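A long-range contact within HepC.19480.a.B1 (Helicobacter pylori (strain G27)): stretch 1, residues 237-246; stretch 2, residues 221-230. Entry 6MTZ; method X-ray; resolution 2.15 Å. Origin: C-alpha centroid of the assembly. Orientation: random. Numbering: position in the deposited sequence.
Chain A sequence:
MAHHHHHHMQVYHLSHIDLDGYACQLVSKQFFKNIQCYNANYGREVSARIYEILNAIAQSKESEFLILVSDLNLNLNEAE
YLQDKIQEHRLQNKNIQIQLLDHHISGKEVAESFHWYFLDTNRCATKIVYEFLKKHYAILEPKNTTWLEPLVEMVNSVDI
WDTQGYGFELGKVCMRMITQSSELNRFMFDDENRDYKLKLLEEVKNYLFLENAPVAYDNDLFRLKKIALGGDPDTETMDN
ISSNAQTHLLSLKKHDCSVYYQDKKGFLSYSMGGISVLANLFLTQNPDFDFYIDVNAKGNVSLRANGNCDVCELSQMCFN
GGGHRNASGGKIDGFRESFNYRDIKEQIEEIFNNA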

ATOM      1  N   THR A 237       7.669  17.760 -14.728  1.00 29.58           N
ATOM      2  CA  THR A 237       8.455  16.535 -14.627  1.00 26.56           C
ATOM      3  C   THR A 237       7.828  15.571 -13.629  1.00 28.15           C
ATOM      4  O   THR A 237       7.039  15.954 -12.762  1.00 24.77           O
ATOM      5  CB  THR A 237       9.893  16.813 -14.175  1.00 19.90           C
ATOM      6  OG1 THR A 237       9.867  17.310 -12.831  1.00 22.61           O
ATOM      7  CG2 THR A 237      10.595  17.809 -15.113  1.00 22.57           C
ATOM      8  N   MET A 238       8.214  14.301 -13.748  1.00 23.70           N
ATOM      9  CA  MET A 238       7.661  13.288 -12.856  1.00 18.11           C
ATOM     10  C   MET A 238       8.064  13.557 -11.415  1.00 26.78           C
ATOM     11  O   MET A 238       7.244  13.425 -10.497  1.00 24.68           O
ATOM     12  CB  MET A 238       8.115  11.902 -13.301  1.00 19.37           C
ATOM     13  CG  MET A 238       7.665  10.787 -12.375  1.00 28.17           C
ATOM     14  SD  MET A 238       5.866  10.689 -12.233  1.00 29.44           S
ATOM     15  CE  MET A 238       5.488   9.579 -13.574  1.00 26.50           C
ATOM     16  N   ASP A 239       9.317  13.984 -11.198  1.00 30.86           N
ATOM     17  CA  ASP A 239       9.775  14.227  -9.833  1.00 38.06           C
ATOM     18  C   ASP A 239       9.026  15.394  -9.190  1.00 31.16           C
ATOM     19  O   ASP A 239       8.739  15.347  -7.990  1.00 30.86           O
ATOM     20  CB  ASP A 239      11.307  14.422  -9.788  1.00 26.52           C
ATOM     21  CG  ASP A 239      11.812  15.484 -10.768  1.00 41.30           C
ATOM     22  OD1 ASP A 239      11.637  16.683 -10.487  1.00 36.67           O
ATOM     23  OD2 ASP A 239      12.407  15.125 -11.813  1.00 41.05           O
ATOM     24  N   ASN A 240       8.622  16.411  -9.957  1.00 25.80           N
ATOM     25  CA  ASN A 240       7.781  17.431  -9.326  1.00 21.60           C
ATOM     26  C   ASN A 240       6.327  16.995  -9.206  1.00 21.72           C
ATOM     27  O   ASN A 240       5.642  17.399  -8.260  1.00 32.04           O
ATOM     28  CB  ASN A 240       7.886  18.755 -10.074  1.00 28.16           C
ATOM     29  CG  ASN A 240       9.237  19.396  -9.883  1.00 29.39           C
ATOM     30  OD1 ASN A 240       9.861  19.240  -8.833  1.00 34.82           O
ATOM     31  ND2 ASN A 240       9.716  20.086 -10.900  1.00 23.99           N
ATOM     32  N   ILE A 241       5.831  16.186 -10.142  1.00 21.52           N
ATOM     33  CA  ILE A 241       4.459  15.701 -10.029  1.00 22.88           C
ATOM     34  C   ILE A 241       4.313  14.801  -8.809  1.00 28.83           C
ATOM     35  O   ILE A 241       3.343  14.921  -8.050  1.00 28.76           O
ATOM     36  CB  ILE A 241       4.045  14.985 -11.320  1.00 20.57           C
ATOM     37  CG1 ILE A 241       3.972  16.023 -12.456  1.00 24.36           C
ATOM     38  CG2 ILE A 241       2.702  14.229 -11.136  1.00 22.25           C
ATOM     39  CD1 ILE A 241       3.867  15.384 -13.816  1.00 22.73           C
ATOM     40  N   SER A 242       5.285  13.909  -8.587  1.00 24.53           N
ATOM     41  CA  SER A 242       5.218  13.002  -7.443  1.00 30.45           C
ATOM     42  C   SER A 242       5.325  13.767  -6.129  1.00 34.25           C
ATOM     43  O   SER A 242       4.541  13.536  -5.202  1.00 28.77           O
ATOM     44  CB  SER A 242       6.332  11.952  -7.538  1.00 30.98           C
ATOM     45  OG  SER A 242       6.482  11.260  -6.309  1.00 45.26           O
ATOM     46  N   SER A 243       6.314  14.668  -6.017  1.00 20.50           N
ATOM     47  CA  SER A 243       6.486  15.389  -4.754  1.00 22.27           C
ATOM     48  C   SER A 243       5.299  16.302  -4.486  1.00 30.06           C
ATOM     49  O   SER A 243       4.853  16.415  -3.343  1.00 34.37           O
ATOM     50  CB  SER A 243       7.804  16.173  -4.747  1.00 34.06           C
ATOM     51  OG  SER A 243       8.041  16.812  -5.990  1.00 50.89           O
ATOM     52  N   ASN A 244       4.720  16.893  -5.533  1.00 33.64           N
ATOM     53  CA  ASN A 244       3.534  17.720  -5.343  1.00 35.18           C
ATOM     54  C   ASN A 244       2.337  16.900  -4.885  1.00 29.75           C
ATOM     55  O   ASN A 244       1.613  17.308  -3.971  1.00 28.73           O
ATOM     56  CB  ASN A 244       3.202  18.480  -6.617  1.00 53.09           C
ATOM     57  CG  ASN A 244       3.175  19.959  -6.383  1.00 72.71           C
ATOM     58  OD1 ASN A 244       2.211  20.489  -5.822  1.00 80.53           O
ATOM     59  ND2 ASN A 244       4.250  20.638  -6.767  1.00 75.69           N
ATOM     60  N   ALA A 245       2.097  15.752  -5.526  1.00 21.05           N
ATOM     61  CA  ALA A 245       1.005  14.893  -5.089  1.00 26.62           C
ATOM     62  C   ALA A 245       1.186  14.478  -3.627  1.00 35.38           C
ATOM     63  O   ALA A 245       0.223  14.481  -2.850  1.00 36.65           O
ATOM     64  CB  ALA A 245       0.904  13.667  -6.004  1.00 22.59           C
ATOM     65  N   GLN A 246       2.420  14.158  -3.220  1.00 30.67           N
ATOM     66  CA  GLN A 246       2.648  13.701  -1.850  1.00 27.19           C
ATOM     67  C   GLN A 246       2.509  14.839  -0.845  1.00 27.45           C
ATOM     68  O   GLN A 246       1.842  14.680   0.186  1.00 27.60           O
ATOM     69  CB  GLN A 246       4.012  13.025  -1.750  1.00 26.99           C
ATOM     70  CG  GLN A 246       3.994  11.683  -2.481  1.00 26.18           C
ATOM     71  CD  GLN A 246       5.278  10.898  -2.360  1.00 30.79           C
ATOM     72  OE1 GLN A 246       5.320   9.826  -1.732  1.00 29.74           O
ATOM     73  NE2 GLN A 246       6.334  11.406  -2.988  1.00 26.45           N
TER
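Stretch 2 (221-230) LFRLKKIALG

Stretch 2 packs against stretch 1 as a helix, 221-228, that runs in the same general direction as helix 238-246; the axes cross at 29° and approach to 10.1 Å. The helix of stretch 2, which begins earlier in the chain, is kinked at Phe 222 and Arg 223, whose N atoms make no bond to the preceding turn, then closes with a Schellman motif: Gly 230 N bonds to Ile 227 O (2.9 Å), and Gly 230 takes phi/psi of 87/10, where a CB would be jammed against the carbonyl O of Leu 229. CA atoms come nearest at two places, Met 238 CA to Lys 226 CA and Ala 245 CA to Leu 229 CA, both 6.4 Å. No direct hydrogen bond joins the stretches, and the 421 Å² buried between them, both sides summed, is covered mainly by aliphatic side chains.

Met 238 gives up the most surface. Its CA-to-CB bond points sideways, but chi angles t, p, p fold the chain so that SD lies 3.8 Å from Leu 229 CD1 while CE reaches 3.8 Å from Phe 222 CE1, 3.9 Å from Lys 225 CB and 3.7 Å from Lys 226 CG. Phe 222, chi1 t, also starts sideways, yet its end comes nearer and meets the methyl obliquely.

Lys 226 leaves its backbone with chi1 m and is then extended, chi2 to chi4 all t. This straight chain lies along the start of helix 238-246: Lys 226 CD is 3.6 Å from Ile 241 CD1, Lys 226 CE is 3.5 Å from Met 238 N, and Lys 226 NZ is 3.9 Å from Thr 237 CA. The methylenes thus supply the apolar contact, and the ammonium group is carried past them to a hydrogen bond just outside the stretches. Thr 237, with CB directed away, uses its p rotamer to cap its own helix, OG1 accepting from Asn 240 N at 3.3 Å.

Farther along, Ile 241 and Leu 229 point their CA-to-CB bonds toward each other's stretch, and both adopt m, t. Ile 241 CG2 rests 3.6 Å from Leu 229 CB, while Ile 241 CD1, roughly at right angles to CG2 as seen from CB, reaches Lys 226 CD; with chi2 t, Leu 229 CD1 continues outward from the backbone to the sulfur of Met 238. Ala 245 points its CB toward stretch 2, and Ala 245 CB lies 3.6 Å from Leu 229 O. Water 1 links main chain to main chain here, donating to Ile 241 O at 3.1 Å and weakly to Leu 229 O at 3.4 Å, though it has more acceptors in reach than protons.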

ATOM      1  N   LEU A 221       2.481   4.174 -20.714  1.00 21.47           N
ATOM      2  CA  LEU A 221       2.292   4.118 -19.267  1.00 21.25           C
ATOM      3  C   LEU A 221       2.822   5.360 -18.558  1.00 21.62           C
ATOM      4  O   LEU A 221       2.175   5.869 -17.634  1.00 22.65           O
ATOM      5  CB  LEU A 221       2.971   2.866 -18.712  1.00 29.18           C
ATOM      6  CG  LEU A 221       2.939   2.719 -17.197  1.00 30.79           C
ATOM      7  CD1 LEU A 221       1.523   2.796 -16.650  1.00 24.99           C
ATOM      8  CD2 LEU A 221       3.569   1.401 -16.821  1.00 28.87           C
ATOM      9  N   PHE A 222       4.007   5.848 -18.953  1.00 29.06           N
ATOM     10  CA  PHE A 222       4.646   6.950 -18.232  1.00 23.19           C
ATOM     11  C   PHE A 222       3.749   8.182 -18.217  1.00 30.15           C
ATOM     12  O   PHE A 222       3.499   8.774 -17.157  1.00 20.48           O
ATOM     13  CB  PHE A 222       6.011   7.277 -18.858  1.00 19.59           C
ATOM     14  CG  PHE A 222       6.794   8.362 -18.122  1.00 22.84           C
ATOM     15  CD1 PHE A 222       7.417   8.089 -16.904  1.00 23.87           C
ATOM     16  CD2 PHE A 222       6.945   9.631 -18.671  1.00 28.45           C
ATOM     17  CE1 PHE A 222       8.152   9.067 -16.234  1.00 25.17           C
ATOM     18  CE2 PHE A 222       7.690  10.634 -18.008  1.00 27.87           C
ATOM     19  CZ  PHE A 222       8.289  10.348 -16.790  1.00 30.89           C
ATOM     20  N   ARG A 223       3.220   8.554 -19.386  1.00 23.90           N
ATOM     21  CA  ARG A 223       2.319   9.698 -19.470  1.00 27.65           C
ATOM     22  C   ARG A 223       1.055   9.439 -18.660  1.00 27.18           C
ATOM     23  O   ARG A 223       0.563  10.332 -17.959  1.00 19.20           O
ATOM     24  CB  ARG A 223       1.983   9.996 -20.943  1.00 19.33           C
ATOM     25  CG  ARG A 223       1.112  11.236 -21.156  1.00 26.11           C
ATOM     26  CD  ARG A 223       0.928  11.620 -22.639  1.00 31.48           C
ATOM     27  NE  ARG A 223       0.076  12.802 -22.734  1.00 30.51           N
ATOM     28  CZ  ARG A 223       0.530  14.051 -22.759  1.00 23.33           C
ATOM     29  NH1 ARG A 223       1.830  14.284 -22.753  1.00 25.60           N
ATOM     30  NH2 ARG A 223      -0.320  15.070 -22.803  1.00 28.77           N
ATOM     31  N   LEU A 224       0.543   8.204 -18.706  1.00 22.82           N
ATOM     32  CA  LEU A 224      -0.629   7.853 -17.906  1.00 20.57           C
ATOM     33  C   LEU A 224      -0.366   8.026 -16.416  1.00 17.18           C
ATOM     34  O   LEU A 224      -1.234   8.504 -15.680  1.00 19.51           O
ATOM     35  CB  LEU A 224      -1.068   6.409 -18.186  1.00 18.82           C
ATOM     36  CG  LEU A 224      -1.660   6.099 -19.557  1.00 25.78           C
ATOM     37  CD1 LEU A 224      -2.043   4.602 -19.631  1.00 21.09           C
ATOM     38  CD2 LEU A 224      -2.872   6.998 -19.836  1.00 24.39           C
ATOM     39  N   LYS A 225       0.819   7.621 -15.949  1.00 18.84           N
ATOM     40  CA  LYS A 225       1.144   7.771 -14.534  1.00 23.53           C
ATOM     41  C   LYS A 225       1.154   9.235 -14.124  1.00 23.12           C
ATOM     42  O   LYS A 225       0.655   9.589 -13.047  1.00 24.28           O
ATOM     43  CB  LYS A 225       2.502   7.130 -14.224  1.00 19.65           C
ATOM     44  CG  LYS A 225       2.570   5.618 -14.471  1.00 22.89           C
ATOM     45  CD  LYS A 225       4.016   5.113 -14.243  1.00 18.76           C
ATOM     46  CE  LYS A 225       4.443   5.320 -12.784  1.00 18.97           C
ATOM     47  NZ  LYS A 225       5.778   4.664 -12.477  1.00 21.53           N
ATOM     48  N   LYS A 226       1.762  10.092 -14.949  1.00 25.43           N
ATOM     49  CA  LYS A 226       1.789  11.520 -14.651  1.00 29.86           C
ATOM     50  C   LYS A 226       0.377  12.072 -14.516  1.00 27.18           C
ATOM     51  O   LYS A 226       0.112  12.912 -13.648  1.00 24.74           O
ATOM     52  CB  LYS A 226       2.541  12.288 -15.747  1.00 21.57           C
ATOM     53  CG  LYS A 226       4.043  12.195 -15.682  1.00 23.76           C
ATOM     54  CD  LYS A 226       4.653  13.237 -16.638  1.00 29.98           C
ATOM     55  CE  LYS A 226       6.131  13.397 -16.444  1.00 19.34           C
ATOM     56  NZ  LYS A 226       6.735  14.393 -17.368  1.00 23.68           N
ATOM     57  N   ILE A 227      -0.542  11.601 -15.360  1.00 24.29           N
ATOM     58  CA  ILE A 227      -1.912  12.090 -15.304  1.00 27.76           C
ATOM     59  C   ILE A 227      -2.636  11.515 -14.097  1.00 23.66           C
ATOM     60  O   ILE A 227      -3.374  12.228 -13.405  1.00 21.53           O
ATOM     61  CB  ILE A 227      -2.644  11.767 -16.618  1.00 26.71           C
ATOM     62  CG1 ILE A 227      -2.106  12.665 -17.731  1.00 24.10           C
ATOM     63  CG2 ILE A 227      -4.134  11.993 -16.478  1.00 34.35           C
ATOM     64  CD1 ILE A 227      -2.535  12.227 -19.063  1.00 27.45           C
ATOM     65  N   ALA A 228      -2.434  10.228 -13.815  1.00 19.78           N
ATOM     66  CA  ALA A 228      -3.117   9.640 -12.661  1.00 21.09           C
ATOM     67  C   ALA A 228      -2.661  10.295 -11.363  1.00 29.20           C
ATOM     68  O   ALA A 228      -3.414  10.327 -10.384  1.00 30.72           O
ATOM     69  CB  ALA A 228      -2.874   8.132 -12.610  1.00 18.76           C
ATOM     70  N   LEU A 229      -1.445  10.843 -11.342  1.00 24.04           N
ATOM     71  CA  LEU A 229      -0.963  11.505 -10.136  1.00 25.15           C
ATOM     72  C   LEU A 229      -1.470  12.936 -10.003  1.00 24.72           C
ATOM     73  O   LEU A 229      -1.088  13.618  -9.048  1.00 35.54           O
ATOM     74  CB  LEU A 229       0.563  11.505 -10.105  1.00 20.15           C
ATOM     75  CG  LEU A 229       1.244  10.168  -9.825  1.00 24.51           C
ATOM     76  CD1 LEU A 229       2.701  10.293 -10.186  1.00 24.22           C
ATOM     77  CD2 LEU A 229       1.079   9.786  -8.356  1.00 22.26           C
ATOM     78  N   GLY A 230      -2.297  13.406 -10.936  1.00 27.59           N
ATOM     79  CA  GLY A 230      -2.808  14.775 -10.906  1.00 22.79           C
ATOM     80  C   GLY A 230      -1.923  15.809 -11.573  1.00 24.82           C
ATOM     81  O   GLY A 230      -2.204  17.008 -11.461  1.00 32.44           O
TER
HETATM   82  O   HOH W   1       0.671  16.458  -8.637  1.00 31.80           O